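Local coordinates for HTH-type transcriptional activator AmpR (Pseudomonas aeruginosa PAO1, PDB 5MMH), which activates transcription of the beta-lactamase gene ampC by binding its promoter directly, its effector domain recognising muropeptides derived from the cell wall, at residues L143-R147 / Q148-V152; F22-G25 / W26-R30; L106-S109 / Y110-E114; R162-S166 / E167-R171. All blocks are in the same frame, centred on the assembly; numbering follows the deposited sequence.

Contact 1: L143-R147 / Q148-V152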
loop_
_atom_site.group_PDB
_atom_site.type_symbol
_atom_site.label_atom_id
_atom_site.label_comp_id
_atom_site.label_asym_id
_atom_site.label_seq_id
_atom_site.Cartn_x
_atom_site.Cartn_y
_atom_site.Cartn_z
ATOM N N LEU A 143 4.661 1.276 -6.812
ATOM C CA LEU A 143 4.705 2.447 -7.688
ATOM C C LEU A 143 5.376 3.630 -7.009
ATOM O O LEU A 143 6.075 4.412 -7.664
ATOM C CB LEU A 143 3.299 2.829 -8.142
ATOM C CG LEU A 143 2.980 2.334 -9.557
ATOM C CD1 LEU A 143 3.929 2.965 -10.562
ATOM C CD2 LEU A 143 3.060 0.811 -9.639
ATOM N N GLU A 144 5.152 3.785 -5.702
ATOM C CA GLU A 144 5.905 4.757 -4.921
ATOM C C GLU A 144 7.409 4.470 -4.975
ATOM O O GLU A 144 8.214 5.394 -5.139
ATOM C CB GLU A 144 5.397 4.769 -3.478
ATOM C CG GLU A 144 6.164 5.709 -2.561
ATOM C CD GLU A 144 5.958 7.177 -2.895
ATOM O OE1 GLU A 144 6.831 8.001 -2.527
ATOM O OE2 GLU A 144 4.910 7.510 -3.498
ATOM N N ALA A 145 7.811 3.197 -4.866
ATOM C CA ALA A 145 9.228 2.873 -5.027
ATOM C C ALA A 145 9.722 3.239 -6.417
ATOM O O ALA A 145 10.836 3.750 -6.574
ATOM C CB ALA A 145 9.479 1.389 -4.765
ATOM N N ALA A 146 8.903 2.989 -7.441
ATOM C CA ALA A 146 9.300 3.326 -8.801
ATOM C C ALA A 146 9.386 4.831 -8.983
ATOM O O ALA A 146 10.304 5.327 -9.639
ATOM C CB ALA A 146 8.312 2.727 -9.802
ATOM N N ARG A 147 8.430 5.571 -8.421
ATOM C CA ARG A 147 8.510 7.029 -8.428
ATOM C C ARG A 147 9.869 7.520 -7.928
ATOM O O ARG A 147 10.500 8.387 -8.547
ATOM C CB ARG A 147 7.393 7.619 -7.560
ATOM C CG ARG A 147 7.211 9.135 -7.717
ATOM C CD ARG A 147 5.942 9.425 -8.405
ATOM N NE ARG A 147 4.803 9.419 -7.488
ATOM C CZ ARG A 147 3.555 9.758 -7.809
ATOM N NH1 ARG A 147 2.622 9.715 -6.883
ATOM N NH2 ARG A 147 3.250 10.076 -9.060
ATOM N N GLN A 148 10.321 6.985 -6.792
ATOM C CA GLN A 148 11.569 7.397 -6.160
ATOM C C GLN A 148 12.808 6.818 -6.838
ATOM O O GLN A 148 13.901 6.906 -6.271
ATOM C CB GLN A 148 11.548 7.008 -4.676
ATOM C CG GLN A 148 10.759 7.979 -3.805
ATOM C CD GLN A 148 10.492 7.444 -2.405
ATOM O OE1 GLN A 148 11.393 6.927 -1.737
ATOM N NE2 GLN A 148 9.254 7.584 -1.948
ATOM N N GLY A 149 12.667 6.213 -8.018
ATOM C CA GLY A 149 13.808 5.764 -8.797
ATOM C C GLY A 149 14.432 4.460 -8.358
ATOM O O GLY A 149 15.500 4.101 -8.865
ATOM N N VAL A 150 13.801 3.730 -7.441
ATOM C CA VAL A 150 14.390 2.495 -6.944
ATOM C C VAL A 150 14.459 1.425 -8.030
ATOM O O VAL A 150 15.407 0.628 -8.068
ATOM C CB VAL A 150 13.588 2.031 -5.719
ATOM C CG1 VAL A 150 14.130 0.755 -5.182
ATOM C CG2 VAL A 150 13.606 3.142 -4.636
ATOM N N GLY A 151 13.482 1.379 -8.926
ATOM C CA GLY A 151 13.457 0.309 -9.907
ATOM C C GLY A 151 12.334 0.490 -10.911
ATOM O O GLY A 151 11.738 1.562 -11.025
ATOM N N VAL A 152 12.065 -0.574 -11.657
ATOM C CA VAL A 152 11.067 -0.564 -12.718
ATOM C C VAL A 152 9.889 -1.424 -12.281
ATOM O O VAL A 152 10.067 -2.597 -11.930
ATOM C CB VAL A 152 11.663 -1.053 -14.047
ATOM C CG1 VAL A 152 10.575 -1.546 -14.952
ATOM C CG2 VAL A 152 12.392 0.086 -14.725
HETATM O O HOH W 1 11.556 3.832 -11.890
#
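The carboxylate oxygen OE1 of Glu-144 is held by two groups: the side-chain amide of Gln-148, one helical turn later, and the NE of Arg-162 of the second subunit, with which it forms a salt bridge. The hydrogen bond from the amide is short but bent, NE2 of Gln-148 standing 2.5 Å from OE1 of Glu-144 with an N-H...O angle of 134°. It meets OE1 on the anti side, close to the carboxylate plane, and the oxygen lies nearly in the plane of the amide, although the two flat groups are turned 71° against each other. A bend of the Glu-144 chain at chi2 (68°) folds the carboxylate up toward the extended Gln-148. Gln-148 also packs on Val-24 of the second subunit.

Beneath this side-chain bridge the helix ends in a Schellman motif. The C-prime residue, Gly-149, has a positive phi, and its N reaches O of Ala-146 at 3.0 Å, from well above the carbonyl plane. Val-150 N closes the outer loop to Ala-145 O at 3.1 Å. As the chain turns back, Val-150 lays its CG2 3.4 Å from Ala-145 O, and the CB atoms of Ala-145 and Val-150 come within 4.3 Å. Water 1 also donates to the O of Ala-146. Chemically, the closing turn satisfies carbonyls at the helix end, while Glu-144 shares OE1 between the amide of Gln-148 and the arginine of the second subunit, whose positive charge the carboxylate probably balances in part.

Contact 2: F22-G25 / W26-R30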
loop_
_atom_site.group_PDB
_atom_site.type_symbol
_atom_site.label_atom_id
_atom_site.label_comp_id
_atom_site.label_asym_id
_atom_site.label_seq_id
_atom_site.Cartn_x
_atom_site.Cartn_y
_atom_site.Cartn_z
ATOM N N PHE A 22 -6.980 -0.893 -6.038
ATOM C CA PHE A 22 -8.282 -0.679 -6.671
ATOM C C PHE A 22 -9.073 0.428 -5.976
ATOM O O PHE A 22 -9.814 1.177 -6.622
ATOM C CB PHE A 22 -9.062 -1.993 -6.649
ATOM C CG PHE A 22 -10.400 -1.952 -7.330
ATOM C CD1 PHE A 22 -11.539 -1.572 -6.636
ATOM C CD2 PHE A 22 -10.535 -2.396 -8.636
ATOM C CE1 PHE A 22 -12.795 -1.593 -7.260
ATOM C CE2 PHE A 22 -11.775 -2.402 -9.256
ATOM C CZ PHE A 22 -12.895 -1.999 -8.569
ATOM N N THR A 23 -8.958 0.535 -4.655
ATOM C CA THR A 23 -9.759 1.528 -3.939
ATOM C C THR A 23 -9.341 2.949 -4.300
ATOM O O THR A 23 -10.189 3.794 -4.611
ATOM C CB THR A 23 -9.654 1.302 -2.434
ATOM O OG1 THR A 23 -10.098 -0.016 -2.132
ATOM C CG2 THR A 23 -10.522 2.298 -1.669
ATOM N N VAL A 24 -8.040 3.237 -4.263
ATOM C CA VAL A 24 -7.613 4.619 -4.471
ATOM C C VAL A 24 -7.450 4.922 -5.952
ATOM O O VAL A 24 -7.706 6.047 -6.371
ATOM C CB VAL A 24 -6.328 4.974 -3.689
ATOM C CG1 VAL A 24 -6.540 4.767 -2.213
ATOM C CG2 VAL A 24 -5.161 4.160 -4.145
ATOM N N GLY A 25 -7.071 3.939 -6.772
ATOM C CA GLY A 25 -6.969 4.205 -8.198
ATOM C C GLY A 25 -8.291 4.244 -8.957
ATOM O O GLY A 25 -8.332 4.817 -10.055
ATOM N N TRP A 26 -9.372 3.649 -8.415
ATOM C CA TRP A 26 -10.592 3.444 -9.214
ATOM C C TRP A 26 -11.905 3.606 -8.454
ATOM O O TRP A 26 -12.799 4.325 -8.900
ATOM C CB TRP A 26 -10.571 2.051 -9.861
ATOM C CG TRP A 26 -11.571 1.868 -10.987
ATOM C CD1 TRP A 26 -11.363 2.120 -12.318
ATOM C CD2 TRP A 26 -12.928 1.400 -10.877
ATOM N NE1 TRP A 26 -12.501 1.839 -13.043
ATOM C CE2 TRP A 26 -13.475 1.394 -12.187
ATOM C CE3 TRP A 26 -13.734 1.002 -9.807
ATOM C CZ2 TRP A 26 -14.783 1.002 -12.445
ATOM C CZ3 TRP A 26 -15.020 0.595 -10.059
ATOM C CH2 TRP A 26 -15.543 0.589 -11.378
ATOM N N LEU A 27 -12.054 2.941 -7.314
ATOM C CA LEU A 27 -13.350 2.957 -6.647
ATOM C C LEU A 27 -13.673 4.332 -6.073
ATOM O O LEU A 27 -14.798 4.831 -6.232
ATOM C CB LEU A 27 -13.383 1.906 -5.543
ATOM C CG LEU A 27 -14.726 1.709 -4.864
ATOM C CD1 LEU A 27 -15.784 1.196 -5.874
ATOM C CD2 LEU A 27 -14.581 0.752 -3.696
ATOM N N LEU A 28 -12.710 4.952 -5.391
ATOM C CA LEU A 28 -12.973 6.173 -4.634
ATOM C C LEU A 28 -13.322 7.339 -5.552
ATOM O O LEU A 28 -14.179 8.149 -5.176
ATOM C CB LEU A 28 -11.784 6.544 -3.737
ATOM C CG LEU A 28 -11.556 5.766 -2.432
ATOM C CD1 LEU A 28 -10.389 6.366 -1.665
ATOM C CD2 LEU A 28 -12.775 5.719 -1.533
ATOM N N PRO A 29 -12.680 7.486 -6.723
ATOM C CA PRO A 29 -13.152 8.493 -7.697
ATOM C C PRO A 29 -14.605 8.333 -8.121
ATOM O O PRO A 29 -15.204 9.314 -8.577
ATOM C CB PRO A 29 -12.219 8.294 -8.901
ATOM C CG PRO A 29 -10.950 7.773 -8.304
ATOM C CD PRO A 29 -11.366 6.926 -7.122
ATOM N N ARG A 30 -15.188 7.139 -8.005
ATOM C CA ARG A 30 -16.560 6.907 -8.444
ATOM C C ARG A 30 -17.547 6.775 -7.298
ATOM O O ARG A 30 -18.754 6.781 -7.549
ATOM C CB ARG A 30 -16.634 5.652 -9.321
ATOM C CG ARG A 30 -15.810 5.776 -10.591
ATOM C CD ARG A 30 -15.557 4.433 -11.262
ATOM N NE ARG A 30 -14.888 4.628 -12.555
ATOM C CZ ARG A 30 -13.603 4.974 -12.679
ATOM N NH1 ARG A 30 -12.839 5.158 -11.593
ATOM N NH2 ARG A 30 -13.077 5.135 -13.883
HETATM O O HOH W 2 -10.263 6.105 -11.665
#
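Between Phe-22 and Leu-28 the backbone widens into a pi-type turn, with Leu-27 N bonding to Phe-22 O at 2.9 Å and Leu-28 N to Thr-23 O at the same length, each spanning five residues and entering nearly along the C=O axis. A weak third bond, from Trp-26 N, shares the O of Phe-22. Farther on, Pro-29 has no N-H to give to the preceding turn, and the helix kinks there.

Phe-22 and Trp-26 lie side by side and point the same way, their CG atoms each anti to the backbone N (chi1 -177° and -164°). The corner of the phenyl ring meets the six-membered part of the indole, CZ of Phe-22 approaching CE3 of Trp-26 to 3.4 Å with the planes 37° apart, an oblique pairing. CE1 of Phe-22 also rests against CB of Leu-27 at 3.9 Å. On another side of the helix, CG2 of Thr-23 packs on CG of Leu-28, 3.7 Å away, while the Thr-23 hydroxyl turns to O of Val-19.

Arg-30 folds back over the indole. Its guanidinium covers Trp-26 NE1, which sits 3.3 Å above the centre of the guanidinium plane, and its NH1 donates to a lone pair of Trp-26 O at 2.8 Å. Water 2 links that NH1 to Gly-25 O. Trp-26 also packs against helix 194-215, Thr-23, Leu-27 and Leu-28 touch strand 42-48, and Val-24 and Leu-28 meet the second subunit. Helix 20-37 joins strand 13-19 to strand 42-48, as the helix of a beta-alpha-beta crossover in the LysR effector-binding fold.

Contact 3: L106-S109 / Y110-E114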
loop_
_atom_site.group_PDB
_atom_site.type_symbol
_atom_site.label_atom_id
_atom_site.label_comp_id
_atom_site.label_asym_id
_atom_site.label_seq_id
_atom_site.Cartn_x
_atom_site.Cartn_y
_atom_site.Cartn_z
ATOM N N LEU A 106 14.228 -4.860 -10.859
ATOM C CA LEU A 106 12.894 -5.217 -11.314
ATOM C C LEU A 106 12.017 -5.330 -10.076
ATOM O O LEU A 106 12.163 -6.272 -9.298
ATOM C CB LEU A 106 12.921 -6.526 -12.100
ATOM C CG LEU A 106 13.842 -6.536 -13.327
ATOM C CD1 LEU A 106 13.641 -7.790 -14.157
ATOM C CD2 LEU A 106 13.641 -5.271 -14.170
ATOM N N LEU A 107 11.118 -4.369 -9.885
ATOM C CA LEU A 107 10.183 -4.433 -8.768
ATOM C C LEU A 107 9.071 -5.420 -9.100
ATOM O O LEU A 107 8.530 -5.406 -10.207
ATOM C CB LEU A 107 9.601 -3.050 -8.496
ATOM C CG LEU A 107 10.599 -1.890 -8.430
ATOM C CD1 LEU A 107 9.855 -0.577 -8.457
ATOM C CD2 LEU A 107 11.519 -1.987 -7.153
ATOM N N ARG A 108 8.724 -6.287 -8.150
ATOM C CA ARG A 108 7.719 -7.291 -8.462
ATOM C C ARG A 108 6.775 -7.519 -7.294
ATOM O O ARG A 108 7.028 -7.100 -6.164
ATOM C CB ARG A 108 8.375 -8.604 -8.889
ATOM C CG ARG A 108 9.117 -9.348 -7.820
ATOM C CD ARG A 108 9.774 -10.539 -8.487
ATOM N NE ARG A 108 10.396 -11.484 -7.567
ATOM C CZ ARG A 108 9.740 -12.420 -6.886
ATOM N NH1 ARG A 108 8.417 -12.543 -6.989
ATOM N NH2 ARG A 108 10.417 -13.238 -6.090
ATOM N N SER A 109 5.659 -8.185 -7.597
ATOM C CA SER A 109 4.680 -8.618 -6.615
ATOM C C SER A 109 4.957 -10.055 -6.177
ATOM O O SER A 109 5.855 -10.727 -6.693
ATOM C CB SER A 109 3.266 -8.513 -7.182
ATOM O OG SER A 109 3.006 -9.602 -8.054
ATOM N N TYR A 110 4.152 -10.554 -5.239
ATOM C CA TYR A 110 4.303 -11.955 -4.795
ATOM C C TYR A 110 3.939 -12.991 -5.823
ATOM O O TYR A 110 4.294 -14.131 -5.686
ATOM C CB TYR A 110 3.729 -12.346 -3.423
ATOM C CG TYR A 110 2.661 -11.509 -2.786
ATOM C CD1 TYR A 110 1.330 -11.607 -3.189
ATOM C CD2 TYR A 110 2.973 -10.690 -1.714
ATOM C CE1 TYR A 110 0.333 -10.864 -2.593
ATOM C CE2 TYR A 110 1.994 -9.925 -1.083
ATOM C CZ TYR A 110 0.658 -10.007 -1.535
ATOM O OH TYR A 110 -0.318 -9.256 -0.905
ATOM N N ARG A 111 3.265 -12.581 -6.865
ATOM C CA ARG A 111 2.981 -13.508 -7.959
ATOM C C ARG A 111 4.207 -13.572 -8.862
ATOM O O ARG A 111 4.500 -12.617 -9.590
ATOM C CB ARG A 111 1.742 -13.047 -8.718
ATOM C CG ARG A 111 0.537 -12.853 -7.822
ATOM C CD ARG A 111 -0.610 -12.145 -8.543
ATOM N NE ARG A 111 -0.312 -10.742 -8.827
ATOM C CZ ARG A 111 -0.541 -9.741 -7.978
ATOM N NH1 ARG A 111 -0.239 -8.489 -8.323
ATOM N NH2 ARG A 111 -1.068 -9.993 -6.783
ATOM N N ALA A 112 4.931 -14.694 -8.821
ATOM C CA ALA A 112 6.307 -14.696 -9.305
ATOM C C ALA A 112 6.439 -14.842 -10.813
ATOM O O ALA A 112 7.554 -14.698 -11.329
ATOM C CB ALA A 112 7.108 -15.810 -8.622
ATOM N N ASP A 113 5.359 -15.114 -11.540
ATOM C CA ASP A 113 5.474 -15.346 -12.970
ATOM C C ASP A 113 5.056 -14.146 -13.814
ATOM O O ASP A 113 4.915 -14.279 -15.028
ATOM C CB ASP A 113 4.669 -16.588 -13.371
ATOM C CG ASP A 113 5.401 -17.889 -13.038
ATOM O OD1 ASP A 113 4.916 -18.649 -12.170
ATOM O OD2 ASP A 113 6.479 -18.140 -13.629
ATOM N N GLU A 114 4.892 -12.974 -13.215
ATOM C CA GLU A 114 4.431 -11.833 -13.993
ATOM C C GLU A 114 5.534 -11.304 -14.904
ATOM O O GLU A 114 5.298 -11.038 -16.089
ATOM C CB GLU A 114 3.923 -10.743 -13.059
ATOM C CG GLU A 114 2.727 -11.169 -12.208
ATOM C CD GLU A 114 2.172 -10.021 -11.351
ATOM O OE1 GLU A 114 2.895 -9.019 -11.152
ATOM O OE2 GLU A 114 1.011 -10.108 -10.886
HETATM O O HOH W 3 5.478 -8.931 -10.198
#
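With chi1 of 78°, Ser-109 places OG between its own backbone N and carbonyl carbon, while a bend of Arg-111 at chi3 (-70°) and the extended chain of Glu-114 bring a guanidinium and a carboxylate to the same hydroxyl. OG of Ser-109 accepts from Arg-111 N at 3.2 Å and gives a weak bond to OE1 of Glu-114. It also lies over one face of the Arg-111 guanidinium, toward its rim, and so meets the flat group from above.

The salt bridge is made at the edge of that group. NE of Arg-111 reaches OE2 of Glu-114 at 2.5 Å, with a nearly straight N-H...O angle of 166°, staying in the guanidinium plane but coming from above the carboxylate. NH1 adds a weaker bond to the same oxygen. Water 3 ties the remaining carboxylate oxygen, OE1 of Glu-114, to Ser-109 N, accepting from the latter at 2.7 Å. The buried carboxylate is therefore held at both oxygens, and the adjacent guanidinium probably favours its ionised form.

Tyr-110 makes a cation-pi contact with Arg-51. A type I turn from Arg-111 to Glu-114 carries the chain from strand 106-109, which pairs in parallel with strand 133-136, into helix 114-121.

Contact 4: R162-S166 / E167-R171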
loop_
_atom_site.group_PDB
_atom_site.type_symbol
_atom_site.label_atom_id
_atom_site.label_comp_id
_atom_site.label_asym_id
_atom_site.label_seq_id
_atom_site.Cartn_x
_atom_site.Cartn_y
_atom_site.Cartn_z
ATOM N N ARG A 162 -4.257 8.593 -13.140
ATOM C CA ARG A 162 -3.948 9.934 -12.668
ATOM C C ARG A 162 -2.461 10.232 -12.798
ATOM O O ARG A 162 -2.055 11.211 -13.439
ATOM C CB ARG A 162 -4.389 10.070 -11.213
ATOM C CG ARG A 162 -5.724 10.748 -11.010
ATOM C CD ARG A 162 -5.563 11.816 -9.985
ATOM N NE ARG A 162 -6.803 12.147 -9.283
ATOM C CZ ARG A 162 -6.891 13.008 -8.271
ATOM N NH1 ARG A 162 -5.803 13.625 -7.838
ATOM N NH2 ARG A 162 -8.063 13.232 -7.704
ATOM N N GLN A 163 -1.636 9.390 -12.174
ATOM C CA GLN A 163 -0.190 9.557 -12.241
ATOM C C GLN A 163 0.291 9.661 -13.684
ATOM O O GLN A 163 1.052 10.569 -14.036
ATOM C CB GLN A 163 0.485 8.394 -11.515
ATOM C CG GLN A 163 0.290 8.450 -9.993
ATOM C CD GLN A 163 -0.948 7.697 -9.486
ATOM O OE1 GLN A 163 -1.853 7.330 -10.254
ATOM N NE2 GLN A 163 -0.989 7.475 -8.173
ATOM N N LEU A 164 -0.177 8.761 -14.545
ATOM C CA LEU A 164 0.252 8.807 -15.936
ATOM C C LEU A 164 -0.213 10.094 -16.618
ATOM O O LEU A 164 0.574 10.750 -17.309
ATOM C CB LEU A 164 -0.260 7.575 -16.682
ATOM C CG LEU A 164 0.396 6.255 -16.293
ATOM C CD1 LEU A 164 -0.561 5.086 -16.470
ATOM C CD2 LEU A 164 1.698 6.049 -17.083
ATOM N N ALA A 165 -1.479 10.483 -16.411
ATOM C CA ALA A 165 -2.000 11.703 -17.030
ATOM C C ALA A 165 -1.340 12.958 -16.468
ATOM O O ALA A 165 -1.177 13.944 -17.195
ATOM C CB ALA A 165 -3.515 11.787 -16.854
ATOM N N SER A 166 -0.956 12.944 -15.185
ATOM C CA SER A 166 -0.172 14.029 -14.605
ATOM C C SER A 166 1.292 13.979 -15.021
ATOM O O SER A 166 2.049 14.893 -14.667
ATOM C CB SER A 166 -0.257 13.991 -13.078
ATOM O OG SER A 166 0.522 12.916 -12.564
ATOM N N GLU A 167 1.691 12.945 -15.765
ATOM C CA GLU A 167 3.062 12.665 -16.190
ATOM C C GLU A 167 4.008 12.412 -15.022
ATOM O O GLU A 167 5.234 12.374 -15.213
ATOM C CB GLU A 167 3.624 13.780 -17.080
ATOM C CG GLU A 167 3.249 13.653 -18.551
ATOM C CD GLU A 167 3.827 14.775 -19.400
ATOM O OE1 GLU A 167 3.439 15.948 -19.199
ATOM O OE2 GLU A 167 4.688 14.486 -20.259
ATOM N N SER A 168 3.477 12.212 -13.815
ATOM C CA SER A 168 4.348 11.916 -12.684
ATOM C C SER A 168 4.997 10.538 -12.791
ATOM O O SER A 168 6.040 10.323 -12.167
ATOM C CB SER A 168 3.578 12.069 -11.367
ATOM O OG SER A 168 2.707 10.980 -11.125
ATOM N N ILE A 169 4.428 9.606 -13.573
ATOM C CA ILE A 169 5.148 8.397 -13.966
ATOM C C ILE A 169 4.886 8.094 -15.435
ATOM O O ILE A 169 3.942 8.600 -16.048
ATOM C CB ILE A 169 4.810 7.148 -13.119
ATOM C CG1 ILE A 169 3.412 6.657 -13.424
ATOM C CG2 ILE A 169 5.006 7.394 -11.619
ATOM C CD1 ILE A 169 3.403 5.167 -13.578
ATOM N N ARG A 170 5.736 7.237 -15.998
ATOM C CA ARG A 170 5.785 7.032 -17.432
ATOM C C ARG A 170 5.600 5.563 -17.774
ATOM O O ARG A 170 5.960 4.668 -17.007
ATOM C CB ARG A 170 7.106 7.552 -18.029
ATOM C CG ARG A 170 7.284 9.064 -17.860
ATOM C CD ARG A 170 8.061 9.729 -19.005
ATOM N NE ARG A 170 7.258 9.847 -20.221
ATOM C CZ ARG A 170 7.396 9.073 -21.297
ATOM N NH1 ARG A 170 8.328 8.123 -21.326
ATOM N NH2 ARG A 170 6.607 9.256 -22.352
ATOM N N ARG A 171 5.019 5.338 -18.946
ATOM C CA ARG A 171 4.909 4.019 -19.557
ATOM C C ARG A 171 5.897 3.942 -20.713
ATOM O O ARG A 171 5.639 4.516 -21.782
ATOM C CB ARG A 171 3.483 3.784 -20.057
ATOM C CG ARG A 171 3.266 2.413 -20.673
ATOM C CD ARG A 171 1.817 2.231 -21.060
ATOM N NE ARG A 171 1.598 0.933 -21.677
ATOM C CZ ARG A 171 0.413 0.342 -21.734
ATOM N NH1 ARG A 171 -0.651 0.940 -21.211
ATOM N NH2 ARG A 171 0.296 -0.851 -22.300
HETATM O O HOH W 4 3.051 9.584 -18.617
#
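A Schellman motif ends helix 161-165, and here the residue with positive phi is Glu-167 (62°). Its N bonds to Leu-164 O at 2.9 Å from far above the carbonyl plane. The longer link, from Ser-168 N to Gln-163 O, is also 2.9 Å but weak, since the N-H is poorly aimed. Gln-163 O has a firmer partner in the hydroxyl of Ser-166, whose chi1 of 74° folds OG back over the turn to donate at 2.8 Å.

In the effector domain this turn follows the last short helix before the chain sets out for strand 181-187, and its apolar side leans on strand 73-86, where Leu-164 and Ile-169 both touch Leu-86. Leu-164 and Ile-169 meet through their branch ends, CD2 of the former lying 4.0 Å from CD1 of the latter. CG1 of Ile-169 also sits against CB of Gln-163, at 3.9 Å. Beyond them, CD2 of Leu-164 lies 4.1 Å from CB of Arg-171. Water 4 donates to both Leu-164 O and Ile-169 O, stitching the helix end to the departing chain. The extended Arg-171 carries its guanidinium away to a salt bridge with Glu-176 and to the backbone oxygens of Phe-173 and Ala-174.

Overall arrangement
Along the chain the order is contact 2, contact 3, contact 1, contact 4. Contact 1 touches two of the others: Val-152 O probably bonds to Leu-107 N of contact 3, and Leu-143 and Arg-147 pack on Ile-169 of contact 4, with centres about 14 and 13 Å away. Contact 2, on helix 20-37 beside strand 42-48, touches none of the three within its own chain; its centre is about 21 Å from that of contact 1. Across the dimer, however, Val-24 and Leu-28 meet Glu-144 and Ala-145 of the second subunit, so contacts 1 and 2 are joined between subunits. Contact 4 also packs on Gln-148 and Arg-147 of the second subunit, consistent with the homodimer AmpR forms.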